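Local coordinates for putative lipase/esterase (Lactobacillus plantarum WCFS1, PDB 3BXP), which probably hydrolyses carboxylic esters, as a putative carboxylesterase of the alpha/beta-hydrolase clan whose natural substrate is not established, at residues H105-C108 against Q109-I112; G119-V122 against V123-N127; P165-S168 against A169-N172; V196-T199 against A200-S204. All blocks are in the same frame, centred on the assembly; numbering follows the deposited sequence.

Contact 1: H105-C108 against Q109-I112; sequences HVDC and QRII. With PGR (R-1,2-propanediol), chain L.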
ATOM      1  N   HIS B 105       7.269   2.374 -33.686  1.00 18.16           N
ATOM      2  CA  HIS B 105       6.007   1.652 -33.411  1.00 19.46           C
ATOM      3  C   HIS B 105       5.653   1.765 -31.956  1.00 20.50           C
ATOM      4  O   HIS B 105       5.775   0.846 -31.195  1.00 19.47           O
ATOM      5  CB  HIS B 105       6.152   0.206 -33.854  1.00 17.71           C
ATOM      6  CG  HIS B 105       6.747   0.062 -35.223  1.00 17.90           C
ATOM      7  ND1 HIS B 105       6.184   0.618 -36.354  1.00 20.01           N
ATOM      8  CD2 HIS B 105       7.880  -0.560 -35.630  1.00 23.76           C
ATOM      9  CE1 HIS B 105       6.942   0.327 -37.402  1.00 23.13           C
ATOM     10  NE2 HIS B 105       7.976  -0.392 -36.986  1.00 23.77           N
ATOM     11  N   VAL B 106       5.262   2.975 -31.575  1.00 18.89           N
ATOM     12  CA  VAL B 106       4.949   3.308 -30.215  1.00 19.11           C
ATOM     13  C   VAL B 106       3.446   3.562 -30.067  1.00 19.67           C
ATOM     14  O   VAL B 106       2.852   4.312 -30.844  1.00 19.11           O
ATOM     15  CB  VAL B 106       5.645   4.600 -29.789  1.00 18.44           C
ATOM     16  CG1 VAL B 106       5.387   4.871 -28.265  1.00 17.70           C
ATOM     17  CG2 VAL B 106       7.167   4.599 -30.169  1.00 20.25           C
ATOM     18  N   ASP B 107       2.821   2.907 -29.090  1.00 18.35           N
ATOM     19  CA  ASP B 107       1.394   3.145 -28.839  1.00 20.29           C
ATOM     20  C   ASP B 107       1.307   4.377 -27.957  1.00 20.76           C
ATOM     21  O   ASP B 107       1.579   4.330 -26.749  1.00 20.01           O
ATOM     22  CB  ASP B 107       0.727   1.960 -28.127  1.00 20.51           C
ATOM     23  CG  ASP B 107      -0.771   2.116 -27.949  1.00 22.13           C
ATOM     24  OD1 ASP B 107      -1.346   3.234 -28.123  1.00 20.61           O
ATOM     25  OD2 ASP B 107      -1.396   1.049 -27.653  1.00 25.07           O
ATOM     26  N   CYS B 108       0.944   5.485 -28.567  1.00 20.11           N
ATOM     27  CA  CYS B 108       0.882   6.739 -27.819  1.00 19.52           C
ATOM     28  C   CYS B 108      -0.353   6.916 -26.967  1.00 18.76           C
ATOM     29  O   CYS B 108      -0.498   7.935 -26.289  1.00 17.88           O
ATOM     30  CB  CYS B 108       1.010   7.936 -28.773  1.00 23.28           C
ATOM     31  SG  CYS B 108       2.675   7.977 -29.504  1.00 24.94           S
ATOM     32  N   GLN B 109      -1.264   5.962 -27.004  1.00 19.83           N
ATOM     33  CA  GLN B 109      -2.333   5.910 -26.018  1.00 19.96           C
ATOM     34  C   GLN B 109      -1.933   5.188 -24.723  1.00 21.02           C
ATOM     35  O   GLN B 109      -2.720   5.127 -23.780  1.00 19.69           O
ATOM     36  CB  GLN B 109      -3.587   5.235 -26.585  1.00 18.06           C
ATOM     37  CG  GLN B 109      -4.103   5.908 -27.900  1.00 19.36           C
ATOM     38  CD  GLN B 109      -4.466   7.357 -27.663  1.00 26.41           C
ATOM     39  OE1 GLN B 109      -5.353   7.651 -26.882  1.00 24.07           O
ATOM     40  NE2 GLN B 109      -3.771   8.263 -28.318  1.00 23.32           N
ATOM     41  N   ARG B 110      -0.705   4.692 -24.705  1.00 16.21           N
ATOM     42  CA  ARG B 110      -0.168   3.872 -23.617  1.00 17.65           C
ATOM     43  C   ARG B 110       1.274   4.307 -23.257  1.00 19.54           C
ATOM     44  O   ARG B 110       2.206   3.498 -23.164  1.00 22.68           O
ATOM     45  CB  ARG B 110      -0.248   2.376 -23.997  1.00 15.60           C
ATOM     46  CG  ARG B 110      -1.669   1.913 -24.144  1.00 16.87           C
ATOM     47  CD  ARG B 110      -1.791   0.432 -24.403  1.00 18.36           C
ATOM     48  NE  ARG B 110      -3.198   0.019 -24.257  1.00 18.04           N
ATOM     49  CZ  ARG B 110      -4.116   0.147 -25.200  1.00 28.54           C
ATOM     50  NH1 ARG B 110      -3.818   0.681 -26.382  1.00 32.12           N
ATOM     51  NH2 ARG B 110      -5.360  -0.243 -24.974  1.00 28.28           N
ATOM     52  N   ILE B 111       1.388   5.606 -22.969  1.00 20.54           N
ATOM     53  CA  ILE B 111       2.594   6.211 -22.461  1.00 20.23           C
ATOM     54  C   ILE B 111       2.447   6.229 -20.929  1.00 19.23           C
ATOM     55  O   ILE B 111       1.513   6.807 -20.365  1.00 21.43           O
ATOM     56  CB  ILE B 111       2.780   7.666 -23.015  1.00 21.43           C
ATOM     57  CG1 ILE B 111       2.884   7.668 -24.558  1.00 19.72           C
ATOM     58  CG2 ILE B 111       4.001   8.395 -22.391  1.00 19.48           C
ATOM     59  CD1 ILE B 111       2.869   9.064 -25.144  1.00 24.99           C
ATOM     60  N   ILE B 112       3.420   5.631 -20.263  1.00 19.47           N
ATOM     61  CA  ILE B 112       3.447   5.498 -18.821  1.00 19.13           C
ATOM     62  C   ILE B 112       4.689   6.257 -18.287  1.00 18.42           C
ATOM     63  O   ILE B 112       5.797   6.142 -18.848  1.00 20.83           O
ATOM     64  CB  ILE B 112       3.605   4.012 -18.446  1.00 20.66           C
ATOM     65  CG1 ILE B 112       2.511   3.146 -19.102  1.00 23.72           C
ATOM     66  CG2 ILE B 112       3.523   3.842 -16.910  1.00 22.93           C
ATOM     67  CD1 ILE B 112       3.000   1.773 -19.424  1.00 27.54           C
TER
HETATM   68  C1  PGR L 281       1.152   5.202 -33.391  1.00 47.42           C
HETATM   69  C2  PGR L 281       1.282   5.371 -34.891  1.00 51.50           C
HETATM   70  C3  PGR L 281       0.487   4.273 -35.588  1.00 48.65           C
HETATM   71  O1  PGR L 281       1.768   3.953 -33.190  1.00 55.75           O
HETATM   72  O2  PGR L 281       0.846   6.697 -35.159  1.00 50.61           O
HETATM   73  O   HOH W   1      -0.666   7.786 -23.421  1.00 19.68           O
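A type I beta turn from Asp107 to Arg110, closed by the 3.1 Å hydrogen bond from Arg110 N to Asp107 O, takes the chain round the corner between strands 106-107 and 110-116. The carboxylate of Asp107 then uses each of its oxygens on a different residue of the turn. Asp107 OD1 accepts from Gln109 N at 2.9 Å, on its anti side and well out of the carboxylate plane. Asp107 OD2 takes Arg110 NH1 at 2.8 Å in a salt bridge on its syn side, nearer that plane. With CG anti to the backbone N (chi1 -175°), Asp107 reaches forward over the turn; the Arg110 chain, extended from CG to NE, presents the edge of its guanidinium, whose plane stands 60° from the carboxylate. Beyond the turn, Ile111 CD1 lies 3.7 Å from Cys108 O, while one water joins Cys108 O to Ile111 N. Propanediol, probably from the crystallisation liquor, sits beside Val106 O. Arg110 NE donates to Gly271 O, so the guanidinium is held by a second partner besides Asp107. One carboxylate thus ties a backbone N-H and a cation together, and the salt bridge probably helps to keep Asp107 ionised at the surface.

Contact 2: G119-V122 against V123-N127; sequences GGHV and VATYN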
ATOM      1  N   GLY B 119      12.993  11.963  -9.162  1.00 18.06           N
ATOM      2  CA  GLY B 119      12.228  11.804 -10.353  1.00 17.76           C
ATOM      3  C   GLY B 119      10.760  11.544 -10.141  1.00 21.92           C
ATOM      4  O   GLY B 119       9.911  11.865 -10.998  1.00 20.97           O
ATOM      5  N   GLY B 120      10.477  10.959  -8.985  1.00 20.29           N
ATOM      6  CA  GLY B 120       9.113  10.745  -8.543  1.00 19.98           C
ATOM      7  C   GLY B 120       8.465  12.107  -8.322  1.00 18.60           C
ATOM      8  O   GLY B 120       7.272  12.263  -8.586  1.00 22.84           O
ATOM      9  N   HIS B 121       9.245  13.089  -7.870  1.00 19.29           N
ATOM     10  CA  HIS B 121       8.672  14.438  -7.682  1.00 20.19           C
ATOM     11  C   HIS B 121       8.309  15.015  -9.027  1.00 19.96           C
ATOM     12  O   HIS B 121       7.224  15.529  -9.230  1.00 18.95           O
ATOM     13  CB  HIS B 121       9.591  15.342  -6.954  1.00 18.83           C
ATOM     14  CG  HIS B 121       8.941  16.597  -6.497  1.00 19.28           C
ATOM     15  ND1 HIS B 121       8.969  17.773  -7.234  1.00 21.96           N
ATOM     16  CD2 HIS B 121       8.184  16.856  -5.410  1.00 24.23           C
ATOM     17  CE1 HIS B 121       8.325  18.715  -6.565  1.00 24.72           C
ATOM     18  NE2 HIS B 121       7.840  18.184  -5.455  1.00 21.13           N
ATOM     19  N   VAL B 122       9.209  14.897  -9.974  1.00 21.18           N
ATOM     20  CA  VAL B 122       8.937  15.407 -11.328  1.00 19.00           C
ATOM     21  C   VAL B 122       7.657  14.793 -11.937  1.00 20.39           C
ATOM     22  O   VAL B 122       6.761  15.521 -12.426  1.00 21.34           O
ATOM     23  CB  VAL B 122      10.177  15.194 -12.294  1.00 18.72           C
ATOM     24  CG1 VAL B 122       9.802  15.579 -13.732  1.00 21.16           C
ATOM     25  CG2 VAL B 122      11.418  15.963 -11.817  1.00 22.57           C
ATOM     26  N   VAL B 123       7.589  13.453 -11.925  1.00 22.25           N
ATOM     27  CA  VAL B 123       6.419  12.707 -12.437  1.00 19.59           C
ATOM     28  C   VAL B 123       5.101  13.054 -11.715  1.00 19.96           C
ATOM     29  O   VAL B 123       4.044  13.272 -12.332  1.00 19.32           O
ATOM     30  CB  VAL B 123       6.718  11.172 -12.472  1.00 17.97           C
ATOM     31  CG1 VAL B 123       5.472  10.377 -12.864  1.00 20.06           C
ATOM     32  CG2 VAL B 123       7.864  10.907 -13.455  1.00 17.64           C
ATOM     33  N   ALA B 124       5.145  13.063 -10.387  1.00 18.00           N
ATOM     34  CA  ALA B 124       3.949  13.321  -9.587  1.00 21.98           C
ATOM     35  C   ALA B 124       3.477  14.736  -9.840  1.00 23.27           C
ATOM     36  O   ALA B 124       2.284  15.024 -10.027  1.00 23.00           O
ATOM     37  CB  ALA B 124       4.242  13.051  -8.083  1.00 20.23           C
ATOM     38  N   THR B 125       4.426  15.647  -9.937  1.00 20.68           N
ATOM     39  CA  THR B 125       4.061  17.046 -10.208  1.00 20.38           C
ATOM     40  C   THR B 125       3.467  17.158 -11.635  1.00 18.60           C
ATOM     41  O   THR B 125       2.470  17.869 -11.855  1.00 21.48           O
ATOM     42  CB  THR B 125       5.287  17.943 -10.053  1.00 21.75           C
ATOM     43  OG1 THR B 125       5.761  17.846  -8.688  1.00 21.82           O
ATOM     44  CG2 THR B 125       4.968  19.439 -10.379  1.00 20.70           C
ATOM     45  N   TYR B 126       4.100  16.482 -12.595  1.00 20.15           N
ATOM     46  CA  TYR B 126       3.621  16.440 -13.979  1.00 19.55           C
ATOM     47  C   TYR B 126       2.190  15.924 -14.043  1.00 21.83           C
ATOM     48  O   TYR B 126       1.301  16.449 -14.792  1.00 18.15           O
ATOM     49  CB  TYR B 126       4.554  15.612 -14.879  1.00 21.37           C
ATOM     50  CG  TYR B 126       4.273  15.890 -16.356  1.00 17.58           C
ATOM     51  CD1 TYR B 126       4.831  17.001 -16.978  1.00 24.40           C
ATOM     52  CD2 TYR B 126       3.475  15.049 -17.102  1.00 21.22           C
ATOM     53  CE1 TYR B 126       4.586  17.263 -18.308  1.00 21.13           C
ATOM     54  CE2 TYR B 126       3.198  15.329 -18.426  1.00 22.98           C
ATOM     55  CZ  TYR B 126       3.770  16.416 -19.025  1.00 24.59           C
ATOM     56  OH  TYR B 126       3.464  16.657 -20.378  1.00 26.16           O
ATOM     57  N   ASN B 127       1.948  14.894 -13.255  1.00 21.08           N
ATOM     58  CA  ASN B 127       0.654  14.227 -13.278  1.00 21.42           C
ATOM     59  C   ASN B 127      -0.451  15.222 -12.894  1.00 21.61           C
ATOM     60  O   ASN B 127      -1.595  15.167 -13.397  1.00 23.45           O
ATOM     61  CB  ASN B 127       0.636  12.982 -12.381  1.00 20.19           C
ATOM     62  CG  ASN B 127      -0.504  12.060 -12.721  1.00 21.64           C
ATOM     63  OD1 ASN B 127      -1.005  12.067 -13.857  1.00 21.35           O
ATOM     64  ND2 ASN B 127      -0.965  11.281 -11.744  1.00 19.28           N
TER
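His121 and Thr125, one helical turn apart in helix 118-129, meet both side chain to backbone and side chain to side chain. Thr125 OG1 donates to His121 O at 2.8 Å, and the backbone Thr125 N reaches the same oxygen at 2.9 Å from the other face of the carbonyl plane, so two donors grip one acceptor. The hydroxyl can do this because OG1 lies anti to its own carbonyl carbon (chi1 -61°), turned back along the helix. The same Thr125 OG1 stands over one face of the imidazole, 3.4 Å from His121 CE1 and offset toward the rim. Both ring nitrogens are occupied elsewhere, ND1 with Tyr83 OH and NE2 with Trp181 O, which fixes the rotation of the ring. Packing is also close at the two glycines, which offer only backbone: Ala124 CB rests 3.2 Å from Gly120 O, and Val123 CG2 3.3 Å from Gly119 O. The slacker side is not a solvent side, for every touching residue is buried. It is where the ring of Tyr126 and the amide of Asn127 lead off to other parts of the fold. Gly119 fits the last glycine of a GxSxG nucleophile elbow, consistent with the helix that follows the nucleophile in alpha/beta hydrolases. Val123 faces strands 110-116 and 150-154, whereas Val122 and Tyr126 pack on helix 85-99.

Contact 3: P165-S168 against A169-N172; sequences PTTS and AARN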
ATOM      1  N   PRO B 165      14.222  18.059   0.740  1.00 27.70           N
ATOM      2  CA  PRO B 165      15.578  18.164   1.306  1.00 25.43           C
ATOM      3  C   PRO B 165      15.542  18.622   2.756  1.00 28.00           C
ATOM      4  O   PRO B 165      14.469  18.917   3.271  1.00 28.54           O
ATOM      5  CB  PRO B 165      16.227  19.262   0.461  1.00 25.95           C
ATOM      6  CG  PRO B 165      15.079  20.125   0.065  1.00 25.60           C
ATOM      7  CD  PRO B 165      13.907  19.215  -0.114  1.00 27.02           C
ATOM      8  N   THR B 166      16.713  18.716   3.385  1.00 28.41           N
ATOM      9  CA  THR B 166      16.782  18.908   4.846  1.00 28.43           C
ATOM     10  C   THR B 166      16.711  20.353   5.263  1.00 27.96           C
ATOM     11  O   THR B 166      16.577  20.643   6.448  1.00 27.91           O
ATOM     12  CB  THR B 166      18.067  18.295   5.439  1.00 30.22           C
ATOM     13  OG1 THR B 166      19.219  18.875   4.810  1.00 29.80           O
ATOM     14  CG2 THR B 166      18.088  16.819   5.205  1.00 31.65           C
ATOM     15  N   THR B 167      16.858  21.262   4.301  1.00 28.42           N
ATOM     16  CA  THR B 167      16.879  22.697   4.589  1.00 27.37           C
ATOM     17  C   THR B 167      16.045  23.516   3.637  1.00 28.42           C
ATOM     18  O   THR B 167      15.889  23.143   2.501  1.00 25.06           O
ATOM     19  CB  THR B 167      18.312  23.276   4.488  1.00 29.81           C
ATOM     20  OG1 THR B 167      18.756  23.236   3.127  1.00 29.99           O
ATOM     21  CG2 THR B 167      19.278  22.516   5.377  1.00 31.63           C
ATOM     22  N   SER B 168      15.586  24.681   4.089  1.00 28.36           N
ATOM     23  CA  SER B 168      14.789  25.563   3.240  1.00 28.24           C
ATOM     24  C   SER B 168      15.595  26.163   2.108  1.00 28.63           C
ATOM     25  O   SER B 168      15.021  26.481   1.065  1.00 26.01           O
ATOM     26  CB  SER B 168      14.160  26.702   4.033  1.00 29.66           C
ATOM     27  OG  SER B 168      15.129  27.343   4.815  1.00 34.47           O
ATOM     28  N   ALA B 169      16.908  26.328   2.288  1.00 27.44           N
ATOM     29  CA  ALA B 169      17.724  26.879   1.181  1.00 26.94           C
ATOM     30  C   ALA B 169      17.791  25.843   0.071  1.00 25.58           C
ATOM     31  O   ALA B 169      17.727  26.172  -1.091  1.00 25.85           O
ATOM     32  CB  ALA B 169      19.117  27.251   1.638  1.00 28.16           C
ATOM     33  N   ALA B 170      17.862  24.585   0.450  1.00 23.75           N
ATOM     34  CA  ALA B 170      17.872  23.499  -0.541  1.00 23.82           C
ATOM     35  C   ALA B 170      16.547  23.408  -1.266  1.00 23.54           C
ATOM     36  O   ALA B 170      16.523  23.129  -2.450  1.00 22.38           O
ATOM     37  CB  ALA B 170      18.194  22.182   0.105  1.00 23.81           C
ATOM     38  N   ARG B 171      15.444  23.579  -0.540  1.00 22.65           N
ATOM     39  CA  ARG B 171      14.099  23.511  -1.122  1.00 21.56           C
ATOM     40  C   ARG B 171      13.968  24.608  -2.151  1.00 22.00           C
ATOM     41  O   ARG B 171      13.520  24.386  -3.226  1.00 20.84           O
ATOM     42  CB  ARG B 171      13.015  23.648  -0.034  1.00 22.99           C
ATOM     43  CG  ARG B 171      11.583  23.789  -0.536  1.00 21.41           C
ATOM     44  CD  ARG B 171      10.664  24.125   0.617  1.00 28.66           C
ATOM     45  NE  ARG B 171      10.917  25.519   0.918  1.00 35.53           N
ATOM     46  CZ  ARG B 171      10.895  26.076   2.119  1.00 49.58           C
ATOM     47  NH1 ARG B 171      10.641  25.351   3.199  1.00 51.65           N
ATOM     48  NH2 ARG B 171      11.159  27.372   2.222  1.00 48.12           N
ATOM     49  N   ASN B 172      14.377  25.820  -1.777  0.50 20.98           N
ATOM     50  CA  ASN B 172      14.288  26.969  -2.673  0.50 21.20           C
ATOM     51  C   ASN B 172      15.247  26.934  -3.890  0.50 20.07           C
ATOM     52  O   ASN B 172      14.996  27.571  -4.914  0.50 24.35           O
ATOM     53  CB  ASN B 172      14.399  28.267  -1.854  0.50 20.19           C
ATOM     54  CG  ASN B 172      13.034  28.761  -1.352  0.50 23.06           C
ATOM     55  OD1 ASN B 172      12.218  29.282  -2.130  0.50 18.23           O
ATOM     56  ND2 ASN B 172      12.785  28.602  -0.054  0.50 28.45           N
TER
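Thr167 and Ala170 open the first group of interactions, the hydrogen bonds. Thr167 OG1 accepts from Ala170 N at 3.1 Å with an N-H...O angle of 152°; the hydroxyl is brought there by a chi1 of 68°, which sets OG1 between the backbone N and the carbonyl carbon. Thr167 O takes Arg171 N at the same 3.1 Å, and Ser168 O takes Asn172 N at 3.0 Å. A further approach of Asn172 ND2 to Ser168 O is doubtful, since Asn172 is deposited in two conformers. This is the classical N-cap: Thr167 stands just before helix 168-174, and its side chain supplies an acceptor to an N-H of the first turn, which has no earlier carbonyl of the helix to use. Apolar packing comes from Pro165, which follows a cis peptide bond and turns back over the start of the helix. Pro165 CB meets Ala170 CB at 3.5 Å, while its CG rests against the backbone at Arg171 N. The third kind is van der Waals contact over a flat group. Bent at chi3 (75°), the Arg171 chain swings its guanidinium across Ser168, so that Ser168 CA lies over the centre of the flat group and Ser168 CB comes within 3.6 Å of Arg171 NH2. Arg171 also makes a cation-pi contact with Trp181, while a bound HEPES buffer molecule lies about 7 Å from the side chain of Asn172.

Contact 4: V196-T199 against A200-S204; sequences VWQT and ATDES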
ATOM      1  N   VAL B 196       1.900   3.316  -6.879  1.00 20.06           N
ATOM      2  CA  VAL B 196       2.899   3.864  -5.970  1.00 17.53           C
ATOM      3  C   VAL B 196       3.421   2.732  -5.067  1.00 18.88           C
ATOM      4  O   VAL B 196       2.658   1.915  -4.543  1.00 19.98           O
ATOM      5  CB  VAL B 196       2.264   4.985  -5.110  1.00 16.08           C
ATOM      6  CG1 VAL B 196       3.253   5.666  -4.173  1.00 19.53           C
ATOM      7  CG2 VAL B 196       1.534   6.026  -5.943  1.00 20.67           C
ATOM      8  N   TRP B 197       4.718   2.685  -4.898  1.00 20.15           N
ATOM      9  CA  TRP B 197       5.355   1.739  -3.936  1.00 17.72           C
ATOM     10  C   TRP B 197       6.494   2.396  -3.211  1.00 17.65           C
ATOM     11  O   TRP B 197       7.131   3.347  -3.703  1.00 19.03           O
ATOM     12  CB  TRP B 197       5.800   0.423  -4.597  1.00 17.69           C
ATOM     13  CG  TRP B 197       6.990   0.552  -5.449  1.00 20.01           C
ATOM     14  CD1 TRP B 197       7.011   0.934  -6.768  1.00 21.60           C
ATOM     15  CD2 TRP B 197       8.365   0.348  -5.074  1.00 21.38           C
ATOM     16  NE1 TRP B 197       8.283   0.962  -7.228  1.00 21.71           N
ATOM     17  CE2 TRP B 197       9.142   0.617  -6.208  1.00 20.52           C
ATOM     18  CE3 TRP B 197       9.012   0.007  -3.892  1.00 21.60           C
ATOM     19  CZ2 TRP B 197      10.530   0.510  -6.191  1.00 18.95           C
ATOM     20  CZ3 TRP B 197      10.396  -0.120  -3.896  1.00 22.96           C
ATOM     21  CH2 TRP B 197      11.130   0.136  -5.031  1.00 20.00           C
ATOM     22  N   GLN B 198       6.732   1.912  -2.004  1.00 19.11           N
ATOM     23  CA  GLN B 198       7.886   2.351  -1.235  1.00 19.00           C
ATOM     24  C   GLN B 198       8.184   1.320  -0.195  1.00 19.14           C
ATOM     25  O   GLN B 198       7.395   0.439   0.044  1.00 20.32           O
ATOM     26  CB  GLN B 198       7.612   3.708  -0.588  1.00 20.73           C
ATOM     27  CG  GLN B 198       8.801   4.329   0.160  1.00 22.09           C
ATOM     28  CD  GLN B 198       8.652   5.831   0.368  1.00 21.00           C
ATOM     29  OE1 GLN B 198       7.545   6.372   0.316  1.00 26.02           O
ATOM     30  NE2 GLN B 198       9.755   6.497   0.668  1.00 25.14           N
ATOM     31  N   THR B 199       9.323   1.433   0.465  1.00 22.48           N
ATOM     32  CA  THR B 199       9.533   0.574   1.649  1.00 22.55           C
ATOM     33  C   THR B 199       9.289   1.312   2.927  1.00 24.61           C
ATOM     34  O   THR B 199       9.528   2.501   3.026  1.00 23.68           O
ATOM     35  CB  THR B 199      10.917  -0.067   1.696  1.00 23.32           C
ATOM     36  OG1 THR B 199      11.916   0.944   1.911  1.00 26.35           O
ATOM     37  CG2 THR B 199      11.200  -0.824   0.410  1.00 23.47           C
ATOM     38  N   ALA B 200       8.771   0.576   3.908  1.00 27.76           N
ATOM     39  CA  ALA B 200       8.311   1.191   5.154  1.00 30.55           C
ATOM     40  C   ALA B 200       9.491   1.787   5.919  1.00 32.56           C
ATOM     41  O   ALA B 200       9.338   2.767   6.666  1.00 32.78           O
ATOM     42  CB  ALA B 200       7.573   0.151   6.030  1.00 29.24           C
ATOM     43  N   THR B 201      10.647   1.174   5.688  1.00 32.44           N
ATOM     44  CA  THR B 201      11.876   1.401   6.455  1.00 35.21           C
ATOM     45  C   THR B 201      12.843   2.369   5.751  1.00 33.02           C
ATOM     46  O   THR B 201      13.971   2.555   6.201  1.00 33.50           O
ATOM     47  CB  THR B 201      12.670   0.069   6.676  1.00 34.98           C
ATOM     48  OG1 THR B 201      13.058  -0.495   5.406  1.00 39.64           O
ATOM     49  CG2 THR B 201      11.869  -0.951   7.466  1.00 34.82           C
ATOM     50  N   ASP B 202      12.396   2.931   4.635  1.00 28.36           N
ATOM     51  CA  ASP B 202      13.177   3.903   3.833  1.00 31.01           C
ATOM     52  C   ASP B 202      13.800   5.040   4.661  1.00 33.08           C
ATOM     53  O   ASP B 202      13.120   5.837   5.291  1.00 30.91           O
ATOM     54  CB  ASP B 202      12.274   4.491   2.715  1.00 31.39           C
ATOM     55  CG  ASP B 202      13.070   5.019   1.524  1.00 34.04           C
ATOM     56  OD1 ASP B 202      14.174   5.536   1.759  1.00 29.30           O
ATOM     57  OD2 ASP B 202      12.557   4.984   0.361  1.00 27.16           O
ATOM     58  N   GLU B 203      15.118   5.123   4.618  1.00 34.83           N
ATOM     59  CA  GLU B 203      15.816   6.092   5.441  1.00 37.25           C
ATOM     60  C   GLU B 203      16.376   7.224   4.571  1.00 38.21           C
ATOM     61  O   GLU B 203      17.056   8.124   5.073  1.00 40.53           O
ATOM     62  CB  GLU B 203      16.931   5.388   6.231  1.00 38.39           C
ATOM     63  N   SER B 204      16.074   7.161   3.277  1.00 34.14           N
ATOM     64  CA  SER B 204      16.552   8.145   2.281  1.00 31.38           C
ATOM     65  C   SER B 204      15.446   9.117   1.890  1.00 30.42           C
ATOM     66  O   SER B 204      15.623  10.313   1.874  1.00 33.20           O
ATOM     67  CB  SER B 204      16.969   7.432   1.002  1.00 31.60           C
ATOM     68  OG  SER B 204      18.148   6.664   1.188  1.00 36.46           O
TER
HETATM   69  O   HOH W   2      11.983   2.691  -0.336  1.00 23.25           O
HETATM   70  O   HOH W   3      14.186   0.614   3.131  1.00 46.95           O
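In the alpha/beta-hydrolase fold the loop after strand 194-199 is where the acid of the catalytic triad commonly sits, and Asp202, near the probable nucleophile elbow, occupies a position consistent with that role. The loop begins with a type I beta turn from Thr199 to Asp202, whose closing bond, Asp202 N to Thr199 O, is weak at 3.3 Å. Gln198 reaches forward from the strand to the carboxylate: its chain is extended beyond CG, and Gln198 NE2 donates to Asp202 OD2 at 3.2 Å along an almost straight N-H...O line of 169°. The donor comes from above the carboxylate plane, 55° out of it, and the amide and carboxylate planes stand 87° apart. Ser210 OG holds the other end of the amide, Gln198 OE1, so Ser210 lies in the second shell, positioning the amide that meets Asp202. A water links Thr199 N to Asp202 OD2, and another bridges the hydroxyls of Thr199 and Thr201. At the opening of the turn, Ala200 packs against Leu218 of the second subunit. Asp202 OD1 looks onward along the chain: it also accepts from Val205 N, and it closes an Asx turn by taking Ser204 N at 2.9 Å, nearly along its C-O axis.

How the contacts relate
All four contacts are local, between neighbouring turns of chain, yet their chemistry follows their place. Contact 2 is the buried one, a stretch of buried helix in which His121, Thr125 and Asn127 all have polar partners within the protein; contacts 1 and 3 lie at the surface, about 36 Å apart between centres and on opposite sides of the chain's centre. Contact 4 is intermediate. Contacts 1 and 4 touch the same sheet at different strands and both use an aspartate on a type I turn, one paired with an arginine, the other with a neutral amide and water. Contacts 2 and 3 are both helical, but one lies within helix 118-129 and the other starts helix 168-174. Strand 110-116 leads from contact 1 straight into the helix of contact 2.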